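Local coordinates for protein LamCAT (Aquimarina, PDB 6JH5) that probably hydrolyses the beta-1,3-glucan laminarin, as a marine bacterial laminarinase of glycoside hydrolase family 16, at residues E126-G131 with S146-V151; M89-G94 with M120-T125; G94-F99 with N208-N213; S167-F172 with A181-G186. All blocks are in the same frame, centred on the assembly; numbering follows the deposited sequence.

Contact 1: E126-G131 with S146-V151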
loop_
_atom_site.group_PDB
_atom_site.type_symbol
_atom_site.label_atom_id
_atom_site.label_comp_id
_atom_site.label_asym_id
_atom_site.label_seq_id
_atom_site.Cartn_x
_atom_site.Cartn_y
_atom_site.Cartn_z
ATOM N N GLU A 126 0.041 15.945 4.752
ATOM C CA GLU A 126 -1.177 16.328 4.007
ATOM C C GLU A 126 -2.419 15.932 4.791
ATOM O O GLU A 126 -2.435 14.903 5.385
ATOM C CB GLU A 126 -1.231 15.658 2.642
ATOM C CG GLU A 126 -0.160 16.133 1.705
ATOM C CD GLU A 126 -0.355 15.664 0.281
ATOM O OE1 GLU A 126 -1.226 14.821 0.054
ATOM O OE2 GLU A 126 0.386 16.139 -0.565
ATOM N N ALA A 127 -3.466 16.741 4.665
ATOM C CA ALA A 127 -4.729 16.457 5.364
ATOM C C ALA A 127 -5.654 15.696 4.407
ATOM O O ALA A 127 -6.795 16.016 4.310
ATOM C CB ALA A 127 -5.369 17.732 5.849
ATOM N N GLN A 128 -5.086 14.761 3.670
ATOM C CA GLN A 128 -5.870 13.946 2.722
ATOM C C GLN A 128 -5.081 12.680 2.404
ATOM O O GLN A 128 -3.913 12.623 2.688
ATOM C CB GLN A 128 -6.058 14.681 1.407
ATOM C CG GLN A 128 -4.731 14.940 0.725
ATOM C CD GLN A 128 -4.822 15.796 -0.505
ATOM O OE1 GLN A 128 -5.887 16.042 -1.011
ATOM N NE2 GLN A 128 -3.680 16.232 -0.994
ATOM N N THR A 129 -5.776 11.717 1.824
ATOM C CA THR A 129 -5.141 10.453 1.385
ATOM C C THR A 129 -5.522 10.215 -0.075
ATOM O O THR A 129 -6.461 10.788 -0.516
ATOM C CB THR A 129 -5.469 9.263 2.285
ATOM O OG1 THR A 129 -6.860 8.998 2.203
ATOM C CG2 THR A 129 -5.056 9.456 3.721
ATOM N N HIS A 130 -4.771 9.355 -0.744
ATOM C CA HIS A 130 -4.930 9.150 -2.193
ATOM C C HIS A 130 -5.171 7.687 -2.540
ATOM O O HIS A 130 -4.704 6.831 -1.841
ATOM C CB HIS A 130 -3.646 9.602 -2.897
ATOM C CG HIS A 130 -3.250 11.008 -2.599
ATOM N ND1 HIS A 130 -3.568 12.041 -3.421
ATOM C CD2 HIS A 130 -2.566 11.544 -1.579
ATOM C CE1 HIS A 130 -3.115 13.151 -2.903
ATOM N NE2 HIS A 130 -2.501 12.875 -1.787
ATOM N N GLY A 131 -5.935 7.491 -3.605
ATOM C CA GLY A 131 -6.251 6.170 -4.169
ATOM C C GLY A 131 -5.926 6.214 -5.638
ATOM O O GLY A 131 -6.302 7.146 -6.260
ATOM N N SER A 146 -5.852 8.856 -10.501
ATOM C CA SER A 146 -5.797 9.029 -9.038
ATOM C C SER A 146 -6.909 9.924 -8.523
ATOM O O SER A 146 -7.337 10.776 -9.222
ATOM C CB SER A 146 -4.493 9.651 -8.684
ATOM O OG SER A 146 -4.276 9.526 -7.322
ATOM N N GLY A 147 -7.239 9.710 -7.262
ATOM C CA GLY A 147 -8.248 10.482 -6.532
ATOM C C GLY A 147 -7.844 10.687 -5.087
ATOM O O GLY A 147 -7.000 10.012 -4.617
ATOM N N SER A 148 -8.489 11.629 -4.430
ATOM C CA SER A 148 -8.125 11.922 -3.032
ATOM C C SER A 148 -9.359 12.286 -2.216
ATOM O O SER A 148 -10.364 12.578 -2.768
ATOM C CB SER A 148 -7.108 13.010 -2.974
ATOM O OG SER A 148 -7.673 14.212 -3.435
ATOM N N ILE A 149 -9.201 12.201 -0.909
ATOM C CA ILE A 149 -10.292 12.555 0.029
ATOM C C ILE A 149 -9.677 13.228 1.255
ATOM O O ILE A 149 -8.684 12.801 1.705
ATOM C CB ILE A 149 -11.106 11.311 0.412
ATOM C CG1 ILE A 149 -12.310 11.688 1.271
ATOM C CG2 ILE A 149 -10.231 10.281 1.101
ATOM C CD1 ILE A 149 -13.213 10.543 1.580
ATOM N N PRO A 150 -10.277 14.310 1.771
ATOM C CA PRO A 150 -9.753 14.917 2.970
ATOM C C PRO A 150 -9.894 13.971 4.159
ATOM O O PRO A 150 -10.886 13.338 4.300
ATOM C CB PRO A 150 -10.682 16.107 3.203
ATOM C CG PRO A 150 -11.195 16.411 1.827
ATOM C CD PRO A 150 -11.402 15.050 1.191
ATOM N N VAL A 151 -8.806 13.862 4.897
ATOM C CA VAL A 151 -8.779 13.092 6.152
ATOM C C VAL A 151 -8.072 14.011 7.134
ATOM O O VAL A 151 -6.902 14.232 6.978
ATOM C CB VAL A 151 -8.040 11.756 5.971
ATOM C CG1 VAL A 151 -8.041 10.971 7.258
ATOM C CG2 VAL A 151 -8.673 10.951 4.859
HETATM O O HOH W 1 -8.706 15.696 -1.102
HETATM O O HOH W 2 -4.618 12.000 -5.950
#

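Contact 2: M89-G94 with M120-T125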
loop_
_atom_site.group_PDB
_atom_site.type_symbol
_atom_site.label_atom_id
_atom_site.label_comp_id
_atom_site.label_asym_id
_atom_site.label_seq_id
_atom_site.Cartn_x
_atom_site.Cartn_y
_atom_site.Cartn_z
ATOM N N MET A 89 -1.694 6.148 10.923
ATOM C CA MET A 89 -0.333 6.346 10.400
ATOM C C MET A 89 0.250 7.660 10.896
ATOM O O MET A 89 -0.483 8.536 11.214
ATOM C CB MET A 89 -0.354 6.342 8.867
ATOM C CG MET A 89 -1.013 7.555 8.264
ATOM S SD MET A 89 -1.511 7.226 6.544
ATOM C CE MET A 89 -3.094 6.417 6.772
ATOM N N PRO A 90 1.577 7.809 10.899
ATOM C CA PRO A 90 2.188 9.053 11.319
ATOM C C PRO A 90 2.001 10.126 10.239
ATOM O O PRO A 90 1.719 9.841 9.142
ATOM C CB PRO A 90 3.683 8.765 11.447
ATOM C CG PRO A 90 3.868 7.351 11.034
ATOM C CD PRO A 90 2.557 6.825 10.485
ATOM N N SER A 91 2.194 11.365 10.648
ATOM C CA SER A 91 2.081 12.513 9.732
ATOM C C SER A 91 3.302 13.396 9.993
ATOM O O SER A 91 3.365 14.029 11.007
ATOM C CB SER A 91 0.781 13.217 10.004
ATOM O OG SER A 91 0.648 14.383 9.220
ATOM N N PHE A 92 4.268 13.346 9.095
ATOM C CA PHE A 92 5.489 14.161 9.252
ATOM C C PHE A 92 6.148 14.344 7.888
ATOM O O PHE A 92 5.949 13.551 7.023
ATOM C CB PHE A 92 6.464 13.548 10.257
ATOM C CG PHE A 92 7.031 12.205 9.890
ATOM C CD1 PHE A 92 6.404 11.044 10.289
ATOM C CD2 PHE A 92 8.203 12.118 9.175
ATOM C CE1 PHE A 92 6.952 9.819 9.966
ATOM C CE2 PHE A 92 8.746 10.893 8.852
ATOM C CZ PHE A 92 8.121 9.750 9.264
ATOM N N MET A 93 6.971 15.375 7.774
ATOM C CA MET A 93 7.629 15.628 6.473
ATOM C C MET A 93 8.561 14.466 6.104
ATOM O O MET A 93 9.405 14.108 6.869
ATOM C CB MET A 93 8.386 16.959 6.516
ATOM C CG MET A 93 7.478 18.161 6.688
ATOM S SD MET A 93 6.196 18.355 5.407
ATOM C CE MET A 93 7.261 18.319 3.968
ATOM N N GLY A 94 8.362 13.953 4.895
ATOM C CA GLY A 94 9.139 12.835 4.335
ATOM C C GLY A 94 8.460 11.485 4.471
ATOM O O GLY A 94 8.883 10.571 3.838
ATOM N N MET A 120 -4.454 2.979 -0.281
ATOM C CA MET A 120 -4.170 4.168 0.541
ATOM C C MET A 120 -2.707 4.572 0.364
ATOM O O MET A 120 -1.863 3.727 0.479
ATOM C CB MET A 120 -4.412 3.900 2.036
ATOM C CG MET A 120 -4.202 5.082 2.966
ATOM S SD MET A 120 -2.471 5.570 3.315
ATOM C CE MET A 120 -1.878 4.141 4.219
ATOM N N GLU A 121 -2.510 5.836 0.023
ATOM C CA GLU A 121 -1.173 6.445 0.117
ATOM C C GLU A 121 -1.309 7.784 0.846
ATOM O O GLU A 121 -2.274 8.438 0.647
ATOM C CB GLU A 121 -0.497 6.669 -1.222
ATOM C CG GLU A 121 0.095 5.400 -1.783
ATOM C CD GLU A 121 0.714 5.681 -3.139
ATOM O OE1 GLU A 121 -0.047 5.896 -4.052
ATOM O OE2 GLU A 121 1.929 5.786 -3.197
ATOM N N HIS A 122 -0.329 8.104 1.670
ATOM C CA HIS A 122 -0.298 9.421 2.330
ATOM C C HIS A 122 1.133 9.950 2.253
ATOM O O HIS A 122 2.022 9.156 2.339
ATOM C CB HIS A 122 -0.762 9.328 3.783
ATOM C CG HIS A 122 -0.759 10.636 4.492
ATOM N ND1 HIS A 122 0.268 11.028 5.296
ATOM C CD2 HIS A 122 -1.618 11.663 4.457
ATOM C CE1 HIS A 122 0.016 12.225 5.750
ATOM N NE2 HIS A 122 -1.118 12.628 5.269
ATOM N N VAL A 123 1.283 11.262 2.101
ATOM C CA VAL A 123 2.656 11.828 2.098
ATOM C C VAL A 123 2.727 13.020 3.039
ATOM O O VAL A 123 1.757 13.719 3.190
ATOM C CB VAL A 123 3.164 12.268 0.715
ATOM C CG1 VAL A 123 3.489 11.111 -0.211
ATOM C CG2 VAL A 123 2.217 13.242 0.062
ATOM N N ASN A 124 3.886 13.151 3.650
ATOM C CA ASN A 124 4.200 14.355 4.435
ATOM C C ASN A 124 3.128 14.605 5.504
ATOM O O ASN A 124 2.824 13.708 6.216
ATOM C CB ASN A 124 4.439 15.509 3.469
ATOM C CG ASN A 124 5.642 15.281 2.582
ATOM O OD1 ASN A 124 6.602 14.687 3.001
ATOM N ND2 ASN A 124 5.553 15.736 1.356
ATOM N N THR A 125 2.617 15.826 5.584
ATOM C CA THR A 125 1.596 16.169 6.599
ATOM C C THR A 125 0.265 16.503 5.923
ATOM O O THR A 125 -0.508 17.211 6.488
ATOM C CB THR A 125 2.088 17.315 7.491
ATOM O OG1 THR A 125 2.352 18.469 6.708
ATOM C CG2 THR A 125 3.335 16.949 8.260
HETATM O O HOH W 3 2.368 9.888 6.528
HETATM O O HOH W 4 -1.897 15.253 8.814
#

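Contact 3: G94-F99 with N208-N213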
loop_
_atom_site.group_PDB
_atom_site.type_symbol
_atom_site.label_atom_id
_atom_site.label_comp_id
_atom_site.label_asym_id
_atom_site.label_seq_id
_atom_site.Cartn_x
_atom_site.Cartn_y
_atom_site.Cartn_z
ATOM N N GLY A 94 8.362 13.953 4.895
ATOM C CA GLY A 94 9.139 12.835 4.335
ATOM C C GLY A 94 8.460 11.485 4.471
ATOM O O GLY A 94 8.883 10.571 3.838
ATOM N N SER A 95 7.405 11.423 5.256
ATOM C CA SER A 95 6.722 10.130 5.479
ATOM C C SER A 95 5.949 9.676 4.237
ATOM O O SER A 95 5.387 10.487 3.572
ATOM C CB SER A 95 5.819 10.207 6.672
ATOM O OG SER A 95 4.753 11.071 6.422
ATOM N N TRP A 96 5.941 8.371 3.996
ATOM C CA TRP A 96 5.198 7.833 2.829
ATOM C C TRP A 96 4.602 6.449 3.135
ATOM O O TRP A 96 5.102 5.474 2.629
ATOM C CB TRP A 96 6.109 7.835 1.612
ATOM C CG TRP A 96 5.430 7.625 0.302
ATOM C CD1 TRP A 96 4.102 7.468 0.029
ATOM C CD2 TRP A 96 6.107 7.540 -0.949
ATOM N NE1 TRP A 96 3.915 7.294 -1.312
ATOM C CE2 TRP A 96 5.130 7.334 -1.930
ATOM C CE3 TRP A 96 7.452 7.588 -1.316
ATOM C CZ2 TRP A 96 5.455 7.202 -3.271
ATOM C CZ3 TRP A 96 7.761 7.475 -2.647
ATOM C CH2 TRP A 96 6.777 7.273 -3.602
ATOM N N PRO A 97 3.575 6.373 3.993
ATOM C CA PRO A 97 2.880 5.124 4.270
ATOM C C PRO A 97 1.976 4.696 3.097
ATOM O O PRO A 97 1.475 5.512 2.409
ATOM C CB PRO A 97 2.073 5.387 5.551
ATOM C CG PRO A 97 2.124 6.879 5.784
ATOM C CD PRO A 97 3.066 7.492 4.783
ATOM N N ALA A 98 1.806 3.385 2.957
ATOM C CA ALA A 98 0.963 2.859 1.868
ATOM C C ALA A 98 0.387 1.476 2.184
ATOM O O ALA A 98 1.003 0.689 2.856
ATOM C CB ALA A 98 1.759 2.811 0.595
ATOM N N PHE A 99 -0.796 1.255 1.634
ATOM C CA PHE A 99 -1.533 -0.029 1.615
ATOM C C PHE A 99 -1.919 -0.205 0.140
ATOM O O PHE A 99 -2.618 0.621 -0.380
ATOM C CB PHE A 99 -2.712 0.064 2.578
ATOM C CG PHE A 99 -3.735 -1.035 2.507
ATOM C CD1 PHE A 99 -3.369 -2.358 2.436
ATOM C CD2 PHE A 99 -5.073 -0.727 2.552
ATOM C CE1 PHE A 99 -4.331 -3.347 2.389
ATOM C CE2 PHE A 99 -6.033 -1.716 2.490
ATOM C CZ PHE A 99 -5.659 -3.026 2.426
ATOM N N ASN A 208 10.494 10.515 -4.620
ATOM C CA ASN A 208 10.113 11.558 -5.593
ATOM C C ASN A 208 8.818 12.254 -5.182
ATOM O O ASN A 208 8.773 13.443 -5.257
ATOM C CB ASN A 208 10.045 10.975 -7.002
ATOM C CG ASN A 208 11.380 10.449 -7.482
ATOM O OD1 ASN A 208 12.417 10.988 -7.152
ATOM N ND2 ASN A 208 11.336 9.397 -8.265
ATOM N N TRP A 209 7.798 11.505 -4.792
ATOM C CA TRP A 209 6.536 12.192 -4.460
ATOM C C TRP A 209 6.596 12.977 -3.142
ATOM O O TRP A 209 6.334 14.164 -3.177
ATOM C CB TRP A 209 5.394 11.192 -4.531
ATOM C CG TRP A 209 4.059 11.751 -4.173
ATOM C CD1 TRP A 209 3.694 13.054 -4.021
ATOM C CD2 TRP A 209 2.900 10.977 -3.870
ATOM N NE1 TRP A 209 2.379 13.144 -3.655
ATOM C CE2 TRP A 209 1.866 11.880 -3.564
ATOM C CE3 TRP A 209 2.641 9.613 -3.861
ATOM C CZ2 TRP A 209 0.582 11.441 -3.258
ATOM C CZ3 TRP A 209 1.379 9.186 -3.543
ATOM C CH2 TRP A 209 0.367 10.086 -3.245
ATOM N N PRO A 210 6.966 12.401 -1.987
ATOM C CA PRO A 210 7.051 13.177 -0.752
ATOM C C PRO A 210 8.157 14.235 -0.741
ATOM O O PRO A 210 8.027 15.185 -0.098
ATOM C CB PRO A 210 7.309 12.161 0.366
ATOM C CG PRO A 210 7.838 10.939 -0.341
ATOM C CD PRO A 210 7.271 10.983 -1.743
ATOM N N GLY A 211 9.231 13.971 -1.464
ATOM C CA GLY A 211 10.371 14.883 -1.406
ATOM C C GLY A 211 11.433 14.413 -0.425
ATOM O O GLY A 211 11.312 13.342 0.124
ATOM N N PHE A 212 12.454 15.236 -0.254
ATOM C CA PHE A 212 13.646 14.861 0.530
ATOM C C PHE A 212 13.838 15.726 1.770
ATOM O O PHE A 212 14.883 15.663 2.333
ATOM C CB PHE A 212 14.833 14.788 -0.427
ATOM C CG PHE A 212 14.557 13.856 -1.580
ATOM C CD1 PHE A 212 14.764 12.504 -1.450
ATOM C CD2 PHE A 212 14.060 14.320 -2.776
ATOM C CE1 PHE A 212 14.482 11.637 -2.488
ATOM C CE2 PHE A 212 13.773 13.452 -3.812
ATOM C CZ PHE A 212 13.997 12.113 -3.671
ATOM N N ASN A 213 12.804 16.464 2.143
ATOM C CA ASN A 213 12.847 17.235 3.404
ATOM C C ASN A 213 12.311 16.282 4.470
ATOM O O ASN A 213 11.146 16.038 4.482
ATOM C CB ASN A 213 11.977 18.482 3.295
ATOM C CG ASN A 213 11.676 19.124 4.630
ATOM O OD1 ASN A 213 12.431 18.985 5.575
ATOM N ND2 ASN A 213 10.619 19.901 4.679
#

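Contact 4: S167-F172 with A181-G186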
loop_
_atom_site.group_PDB
_atom_site.type_symbol
_atom_site.label_atom_id
_atom_site.label_comp_id
_atom_site.label_asym_id
_atom_site.label_seq_id
_atom_site.Cartn_x
_atom_site.Cartn_y
_atom_site.Cartn_z
ATOM N N SER A 167 -15.905 -4.858 -13.704
ATOM C CA SER A 167 -16.298 -3.566 -14.316
ATOM C C SER A 167 -15.602 -2.370 -13.696
ATOM O O SER A 167 -15.464 -1.407 -14.379
ATOM C CB SER A 167 -17.757 -3.296 -14.119
ATOM O OG SER A 167 -18.546 -4.202 -14.834
ATOM N N VAL A 168 -15.293 -2.446 -12.418
ATOM C CA VAL A 168 -14.830 -1.193 -11.776
ATOM C C VAL A 168 -13.983 -1.424 -10.523
ATOM O O VAL A 168 -13.998 -2.476 -9.983
ATOM C CB VAL A 168 -16.108 -0.445 -11.375
ATOM C CG1 VAL A 168 -16.763 -1.090 -10.162
ATOM C CG2 VAL A 168 -15.900 1.026 -11.156
ATOM N N ILE A 169 -13.230 -0.394 -10.174
ATOM C CA ILE A 169 -12.545 -0.326 -8.868
ATOM C C ILE A 169 -13.081 0.941 -8.209
ATOM O O ILE A 169 -13.140 1.938 -8.851
ATOM C CB ILE A 169 -11.020 -0.264 -8.998
ATOM C CG1 ILE A 169 -10.496 -1.500 -9.722
ATOM C CG2 ILE A 169 -10.402 -0.109 -7.612
ATOM C CD1 ILE A 169 -9.073 -1.375 -10.169
ATOM N N LYS A 170 -13.533 0.807 -6.973
ATOM C CA LYS A 170 -14.035 1.949 -6.187
ATOM C C LYS A 170 -13.199 2.064 -4.907
ATOM O O LYS A 170 -12.885 1.062 -4.357
ATOM C CB LYS A 170 -15.493 1.713 -5.825
ATOM C CG LYS A 170 -16.472 1.847 -6.965
ATOM C CD LYS A 170 -17.853 1.448 -6.484
ATOM C CE LYS A 170 -18.964 1.739 -7.447
ATOM N NZ LYS A 170 -20.270 1.638 -6.766
ATOM N N TRP A 171 -12.891 3.286 -4.507
ATOM C CA TRP A 171 -12.053 3.578 -3.323
ATOM C C TRP A 171 -12.880 4.291 -2.254
ATOM O O TRP A 171 -13.606 5.183 -2.565
ATOM C CB TRP A 171 -10.872 4.479 -3.680
ATOM C CG TRP A 171 -9.717 3.875 -4.416
ATOM C CD1 TRP A 171 -8.498 3.559 -3.900
ATOM C CD2 TRP A 171 -9.620 3.622 -5.824
ATOM N NE1 TRP A 171 -7.670 3.091 -4.872
ATOM C CE2 TRP A 171 -8.331 3.122 -6.065
ATOM C CE3 TRP A 171 -10.511 3.736 -6.891
ATOM C CZ2 TRP A 171 -7.913 2.773 -7.338
ATOM C CZ3 TRP A 171 -10.092 3.398 -8.150
ATOM C CH2 TRP A 171 -8.810 2.909 -8.367
ATOM N N PHE A 172 -12.710 3.873 -1.013
ATOM C CA PHE A 172 -13.447 4.529 0.074
ATOM C C PHE A 172 -12.556 4.730 1.295
ATOM O O PHE A 172 -11.615 4.015 1.476
ATOM C CB PHE A 172 -14.541 3.596 0.587
ATOM C CG PHE A 172 -15.454 2.998 -0.448
ATOM C CD1 PHE A 172 -15.050 1.939 -1.222
ATOM C CD2 PHE A 172 -16.728 3.473 -0.626
ATOM C CE1 PHE A 172 -15.888 1.375 -2.157
ATOM C CE2 PHE A 172 -17.572 2.911 -1.559
ATOM C CZ PHE A 172 -17.154 1.857 -2.315
ATOM N N ALA A 181 -12.649 3.873 -10.939
ATOM C CA ALA A 181 -12.030 3.720 -12.263
ATOM C C ALA A 181 -12.718 2.564 -12.984
ATOM O O ALA A 181 -12.795 1.508 -12.432
ATOM C CB ALA A 181 -10.557 3.454 -12.111
ATOM N N SER A 182 -13.164 2.814 -14.199
ATOM C CA SER A 182 -13.737 1.703 -14.984
ATOM C C SER A 182 -12.614 0.835 -15.558
ATOM O O SER A 182 -11.624 1.366 -16.043
ATOM C CB SER A 182 -14.621 2.194 -16.091
ATOM O OG SER A 182 -15.110 1.095 -16.822
ATOM N N ILE A 183 -12.794 -0.473 -15.410
ATOM C CA ILE A 183 -11.908 -1.465 -16.063
ATOM C C ILE A 183 -12.772 -2.349 -16.971
ATOM O O ILE A 183 -12.303 -3.340 -17.423
ATOM C CB ILE A 183 -11.094 -2.273 -15.040
ATOM C CG1 ILE A 183 -11.964 -3.073 -14.078
ATOM C CG2 ILE A 183 -10.134 -1.375 -14.277
ATOM C CD1 ILE A 183 -11.144 -4.025 -13.243
ATOM N N ALA A 184 -13.982 -1.891 -17.240
ATOM C CA ALA A 184 -14.956 -2.687 -18.021
ATOM C C ALA A 184 -14.421 -2.930 -19.426
ATOM O O ALA A 184 -14.053 -2.001 -20.057
ATOM C CB ALA A 184 -16.249 -1.940 -18.096
ATOM N N ASN A 185 -14.303 -4.196 -19.804
ATOM C CA ASN A 185 -13.826 -4.585 -21.155
ATOM C C ASN A 185 -12.397 -4.081 -21.380
ATOM O O ASN A 185 -12.014 -3.929 -22.510
ATOM C CB ASN A 185 -14.767 -4.075 -22.244
ATOM C CG ASN A 185 -16.183 -4.549 -22.013
ATOM O OD1 ASN A 185 -16.395 -5.713 -21.741
ATOM N ND2 ASN A 185 -17.143 -3.647 -22.060
ATOM N N GLY A 186 -11.649 -3.871 -20.305
ATOM C CA GLY A 186 -10.270 -3.388 -20.447
ATOM C C GLY A 186 -10.192 -2.012 -21.081
ATOM O O GLY A 186 -9.159 -1.667 -21.624
#

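Contact 1: E126-G131 with S146-V151
T129 packs against both I149 and V151, chiefly through OG1, which lies 3.8 Å from V151 CG2 and meets I149 CG2 as well. T129 and I149 stand side by side and point the same way. V151 comes in from beyond the end of its strand, and its CG2, placed beside the backbone N, also reaches T129 CG2. Beta-branched residues suit this face, being compact and at ease in extended backbone. Along the backbone, T129 N donates to I149 O at 3.1 Å, I149 N returns the bond to T129 O, and G131 N reaches G147 O at 2.9 Å. This is the antiparallel ladder of the hairpin made by strands 128-136 and 142-150, part of the beta-jelly roll of family 16. The ladder runs past its regular end, where V151 N bonds to A127 O at 3.0 Å from above the carbonyl plane. S148 points to the other face with H130, and its CB sits 3.7 Å from H130 ND1. A water joins S148 OG, 3.0 Å away, to Q128 OE1; serine suits the place because its hydroxyl can bond to that water. E126 OE1 accepts from both H130 NE2 and Q128 NE2. The histidine's bond is almost straight (178°) and lies in the ring plane; together with a second water, in plane 2.7 Å from ND1, it would tend to hold the ring's rotation.

Contact 2: M89-G94 with M120-T125
N124 OD1 accepts the backbone N-H of G94 at 2.7 Å, with the donor in the plane of the side-chain amide. Around this bond M93 folds back on itself, its chain bent at both outer torsions, until CE rests 3.7 Å from N124 CG. T125 sets its CG2 3.7 Å from F92 CA, and S91 OG approaches T125 CA at 3.3 Å. At the other end two flexible thioethers meet tip to tip, M89 CE lying 3.6 Å from M120 SD, while M89 SD rests on H122 CB and lies obliquely to the imidazole, 4.7 Å from the centroid of the H122 ring. The loop 89-94, which links strand 81-88 to strand 95-103, runs alongside the end of the E-x-D-x-x-E signature of family 16, which carries the catalytic acids in this family, and the residues just after it. N124 and G94 both have positive phi, a setting that asparagine and glycine tolerate better than most residues. Further out, N124 ND2 donates to P210 O, so one flat amide ties two loops together. An alanine at N124 would probably leave the G94 amide and the P210 carbonyl without these mates, and the M93 methyl without its flat neighbour. H122 is held by its own second shell: NE2 bonds to E126 O, and ND1 meets, at the ring's edge, a water 2.7 Å away, which donates to P90 O.

Contact 3: G94-F99 with N208-N213
W96 lays one face of its indole against P210 and W209, near the start of strand 95-103 of the family 16 beta-jelly roll. The proline ring crosses that face at about a right angle: P210 CD stands over it, 3.7 Å from the centroid of the six-membered ring, a CH-pi contact in which CD comes within 3.4 Å of W96 CE3. Proline suits the place, since its CD hydrogens are polarised by the neighbouring nitrogen and its rigid ring presents the CD-CG edge to the indole face. A chi1 of -166° puts W96 CG anti to the backbone N, and the indole beyond it meets both P210 and W209 of the loop 208-213. W209 turns its plane 80° against that of W96 and brings CE3 to 3.8 Å from W96 CZ2. W209 is exposed, yet it also packs on E121 and meets H130 edge-to-face, a position consistent with a wall of the substrate cleft. W96 itself is buried, and its polar NE1 is satisfied by E121 OE2. An alanine at W96 would probably leave P210 without its aromatic partner and E121 OE2 without this donor. Close by, G94 has positive phi (98°), which suits glycine, and its N lies 3.5 Å from N213 O. P210 CB faces the backbone of the strand's start, 4.1 Å from both G94 O and S95 O.

Contact 4: S167-F172 with A181-G186
A181 packs closely along the strand that carries I169 and W171, its N and CB at the rim of the W171 indole. Its N donates to I169 O at 2.9 Å and its O accepts from I169 N at 3.0 Å, the hydrogen-bonded pair of an antiparallel hairpin built from strands 168-173 and 176-182. The methyl of A181, 4.0 Å from W171 CZ3, is enough to meet the ring, and A181 N faces the same edge near its plane. I169 CG2 sits over one face of the W171 indole, near its rim, 3.5 Å above the plane. On the other face of the sheet, V168 turns CG2, anti to the backbone N, to within 3.4 Å of A181 O. The far end is looser and faces solvent. There I183 N still bonds to S167 O at 3.0 Å, but from 51° above the carbonyl plane, as the chain leaves the ladder. S182 OG accepts from A184 N at 3.2 Å, an ST turn that bends the chain away, and exposed S167 and S182 suit a watery edge. I183 is buried instead: CG1 packs on the S167-V168 peptide, and CG2 comes 4.2 Å from I169 CD1. Around the hairpin, I169 and I183 rest on W164 and W171 on I162, both of strand 158-164, while I169, W171 and A181 all touch I133 of strand 128-136.

In the fold
Contacts 2 and 3 are the closest pair, with centres about 7 Å apart; they share G94, and N124 ND2 reaches P210 O at 2.9 Å. E121, the last acid of the E-x-D-x-x-E signature and so probably part of the active site, lies in contact 2, and W96 and W209 of contact 3 pack against it. Contact 1 joins from the neighbouring strand, through H130 N to E121 O at 3.0 Å and H130 CD2, 3.6 Å from W209 CZ2. Contact 4 lies further out, its centre about 26 Å from those of contacts 2 and 3, and meets contact 1 where G131 CA approaches W171 CD1 at 3.5 Å. None of the four contains a calcium ligand.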